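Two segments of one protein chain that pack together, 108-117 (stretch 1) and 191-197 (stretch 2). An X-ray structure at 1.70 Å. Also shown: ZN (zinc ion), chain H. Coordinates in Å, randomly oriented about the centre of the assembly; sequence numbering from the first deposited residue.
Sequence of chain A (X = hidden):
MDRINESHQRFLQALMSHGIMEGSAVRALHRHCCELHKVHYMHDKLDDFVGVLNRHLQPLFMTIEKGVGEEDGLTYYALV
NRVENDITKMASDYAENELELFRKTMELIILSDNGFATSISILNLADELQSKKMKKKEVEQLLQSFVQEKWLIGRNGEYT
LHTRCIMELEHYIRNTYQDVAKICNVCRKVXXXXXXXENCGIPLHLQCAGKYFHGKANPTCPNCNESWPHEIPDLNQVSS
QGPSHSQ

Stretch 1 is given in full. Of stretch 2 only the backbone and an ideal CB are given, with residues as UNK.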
# COMPACT_ATOMS: atom_id res chain seq x y z
N LEU A 108 9.22 -22.66 8.43
CA LEU A 108 10.63 -22.95 8.67
C LEU A 108 11.26 -21.92 9.62
O LEU A 108 12.07 -22.27 10.48
CB LEU A 108 11.38 -23.00 7.34
CG LEU A 108 12.85 -23.40 7.37
CD1 LEU A 108 12.99 -24.63 8.22
CD2 LEU A 108 13.31 -23.68 5.94
N ILE A 109 10.89 -20.64 9.46
CA ILE A 109 11.38 -19.61 10.37
C ILE A 109 10.94 -19.90 11.80
O ILE A 109 11.73 -19.77 12.75
CB ILE A 109 10.90 -18.23 9.89
CG1 ILE A 109 11.75 -17.77 8.70
CG2 ILE A 109 10.88 -17.23 11.03
CD1 ILE A 109 11.07 -16.70 7.82
N ILE A 110 9.70 -20.33 11.98
CA ILE A 110 9.17 -20.63 13.31
C ILE A 110 9.89 -21.83 13.91
O ILE A 110 10.20 -21.85 15.11
CB ILE A 110 7.65 -20.86 13.22
CG1 ILE A 110 6.94 -19.55 12.91
CG2 ILE A 110 7.12 -21.47 14.51
CD1 ILE A 110 5.49 -19.75 12.51
N LEU A 111 10.17 -22.83 13.09
CA LEU A 111 10.82 -24.06 13.56
C LEU A 111 12.30 -23.86 13.84
O LEU A 111 12.88 -24.59 14.65
CB LEU A 111 10.68 -25.17 12.51
CG LEU A 111 9.35 -25.87 12.35
CD1 LEU A 111 9.39 -26.74 11.11
CD2 LEU A 111 9.06 -26.69 13.59
N SER A 112 12.95 -22.92 13.15
CA SER A 112 14.40 -22.84 13.22
C SER A 112 14.86 -22.33 14.58
O SER A 112 14.18 -21.54 15.24
CB SER A 112 14.94 -21.93 12.12
OG SER A 112 14.57 -20.61 12.40
N ASP A 113 16.06 -22.77 14.99
CA ASP A 113 16.62 -22.27 16.24
C ASP A 113 16.96 -20.79 16.16
O ASP A 113 16.78 -20.05 17.13
CB ASP A 113 17.86 -23.07 16.63
CG ASP A 113 17.54 -24.49 17.09
OD1 ASP A 113 16.39 -24.95 16.96
OD2 ASP A 113 18.47 -25.15 17.60
N ASN A 114 17.46 -20.34 15.00
CA ASN A 114 17.93 -18.97 14.82
C ASN A 114 16.82 -17.99 14.45
O ASN A 114 17.00 -16.78 14.60
CB ASN A 114 19.01 -18.91 13.74
CG ASN A 114 18.72 -19.87 12.57
OD1 ASN A 114 18.45 -21.06 12.77
ND2 ASN A 114 18.79 -19.34 11.35
N GLY A 115 15.67 -18.48 13.99
CA GLY A 115 14.63 -17.57 13.52
C GLY A 115 14.84 -17.04 12.12
O GLY A 115 14.10 -16.13 11.71
N PHE A 116 15.80 -17.57 11.36
CA PHE A 116 16.02 -17.17 9.98
C PHE A 116 15.95 -18.38 9.05
O PHE A 116 16.31 -19.50 9.45
CB PHE A 116 17.36 -16.47 9.81
CG PHE A 116 17.39 -15.07 10.37
CD1 PHE A 116 17.53 -14.85 11.73
CD2 PHE A 116 17.28 -13.97 9.52
CE1 PHE A 116 17.56 -13.55 12.25
CE2 PHE A 116 17.30 -12.66 10.04
CZ PHE A 116 17.44 -12.47 11.39
N ALA A 117 15.49 -18.16 7.82
CA ALA A 117 15.58 -19.14 6.74
C ALA A 117 16.59 -18.65 5.71
O ALA A 117 16.70 -17.45 5.46
CB ALA A 117 14.21 -19.36 6.08
N UNK A 191 7.90 -15.86 20.14
CA UNK A 191 9.28 -15.45 19.89
C UNK A 191 9.74 -16.10 18.60
O UNK A 191 9.58 -17.32 18.43
CB UNK A 191 10.20 -15.83 21.05
N UNK A 192 10.28 -15.30 17.69
CA UNK A 192 10.87 -15.82 16.47
C UNK A 192 12.37 -15.96 16.67
O UNK A 192 12.93 -17.05 16.54
CB UNK A 192 10.56 -14.92 15.28
N UNK A 193 13.04 -14.86 17.01
CA UNK A 193 14.41 -14.91 17.51
C UNK A 193 14.38 -15.03 19.03
O UNK A 193 13.55 -14.39 19.69
CB UNK A 193 15.20 -13.67 17.08
N UNK A 194 15.26 -15.86 19.57
CA UNK A 194 15.18 -16.18 20.99
C UNK A 194 16.52 -16.74 21.45
O UNK A 194 17.39 -17.08 20.64
CB UNK A 194 14.05 -17.17 21.27
N UNK A 195 16.67 -16.83 22.76
CA UNK A 195 17.67 -17.69 23.38
C UNK A 195 16.96 -18.93 23.92
O UNK A 195 15.95 -18.82 24.62
CB UNK A 195 18.42 -16.96 24.49
N UNK A 196 17.49 -20.10 23.59
CA UNK A 196 16.89 -21.36 23.99
C UNK A 196 17.70 -22.00 25.11
O UNK A 196 18.94 -21.97 25.08
CB UNK A 196 16.78 -22.31 22.79
N UNK A 197 17.02 -22.59 26.09
CA UNK A 197 17.71 -23.49 26.99
C UNK A 197 18.21 -24.69 26.21
O UNK A 197 17.45 -25.32 25.47
CB UNK A 197 16.80 -23.93 28.14
ZN ZN H . 15.81 -25.38 30.74

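Position 191 has extended backbone angles (-120/129), and nothing of stretch 1 lies within 5.5 Å of its ideal CB. Stretch 1 therefore places no demand on it, and almost any side chain would do. The deposited residue is Ala191; its carbonyl matters more here, since water 2 lies within hydrogen-bonding distance of Ala191 O (2.9 Å) and Ile110 O (3.2 Å).

At position 192 the CA-to-CB bond runs sideways, and the ideal CB sits 4.8 Å from Ile109 CG2 and 5.2 Å from Gly115 CA. With the aliphatic side chains of Ile109 and Ile110 at hand and no charged group beside them, an apolar residue of medium size is favoured: valine, isoleucine, leucine or methionine. It is Ile192, with chi1 and chi2 both m. Its CG2 reaches Ile109 CG2 at 3.5 Å, while CD1 lies 4.1 Å from Ile110 CG1, so the two branches meet successive residues of the helix. The backbone also constrains the partner: a CB on Gly115 would fall 2.7 Å from Ile192 O, a clash, and the 80/10 angles of Gly115 by themselves call for glycine. Water 1 sits 2.9 Å from Ile109 O and 2.8 Å from Ile192 O, between two carbonyls that cannot bond each other.

Position 193 is in closest CA register with Gly115: the CA of 193 lies 4.8 Å from Gly115 CA. Its ideal CB is 4.4 Å from Asn114 O and 5.4 Å from Phe116 CE1, so a long, flexible chain able to pass the glycine and reach the ring would suit: glutamine, glutamate, methionine, lysine or arginine. Gln193 is deposited, m at chi1 and t at chi2. Its CG passes 3.8 Å from Asn114 O, and its terminal amide comes to the edge of the Phe116 ring.

Position 194 again points sideways, with no stretch 1 atom within 5.5 Å of its CB. Many residues would fit; with the carbonyl Asp113 O on that side of stretch 1, a small polar one such as serine or threonine is a reasonable choice. Ser194 is deposited: its OG donates to water 3 at 2.7 Å, and water 3, 2.9 Å from Ser194 N, donates to Asp113 O at 2.9 Å. Water 4 links Asp113 O (2.9 Å) to Ser194 O (2.7 Å).

Position 195 points away, leaving the choice open; it is Gln195.

Position 196 points toward stretch 1 across a gap, favouring a longer side chain. Leucine, methionine or a basic residue answering Asp113 would be plausible. Leu196 brings CD1 to 4.0 Å from Asp113 CG.

Position 197 is out of reach, but the nearby zinc suggests cysteine or histidine. Cys197 SG binds ZN at 2.4 Å.

Stretch 2, residues 191-197: AIQSQLC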
# COMPACT_ATOMS: atom_id res chain seq x y z
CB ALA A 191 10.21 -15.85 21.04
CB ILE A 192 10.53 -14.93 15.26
CG1 ILE A 192 9.01 -14.86 15.06
CG2 ILE A 192 11.17 -15.47 14.02
CD1 ILE A 192 8.35 -16.20 14.81
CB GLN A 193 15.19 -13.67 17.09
CG GLN A 193 15.29 -13.51 15.58
CD GLN A 193 16.14 -12.32 15.18
OE1 GLN A 193 15.63 -11.36 14.60
NE2 GLN A 193 17.43 -12.39 15.47
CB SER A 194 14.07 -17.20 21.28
OG SER A 194 14.44 -18.46 20.75
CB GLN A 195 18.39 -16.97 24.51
CG GLN A 195 19.28 -15.83 24.05
CD GLN A 195 20.16 -15.33 25.17
OE1 GLN A 195 19.91 -15.58 26.34
NE2 GLN A 195 21.23 -14.61 24.80
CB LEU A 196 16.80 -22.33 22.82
CG LEU A 196 15.96 -21.89 21.62
CD1 LEU A 196 16.30 -22.76 20.42
CD2 LEU A 196 14.48 -21.99 21.98
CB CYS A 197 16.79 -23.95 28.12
SG CYS A 197 17.64 -25.10 29.25
O HOH W 1 11.52 -19.25 15.64
O HOH W 2 8.72 -19.74 17.04
O HOH W 3 14.70 -18.29 18.10
O HOH W 4 18.28 -19.42 19.54
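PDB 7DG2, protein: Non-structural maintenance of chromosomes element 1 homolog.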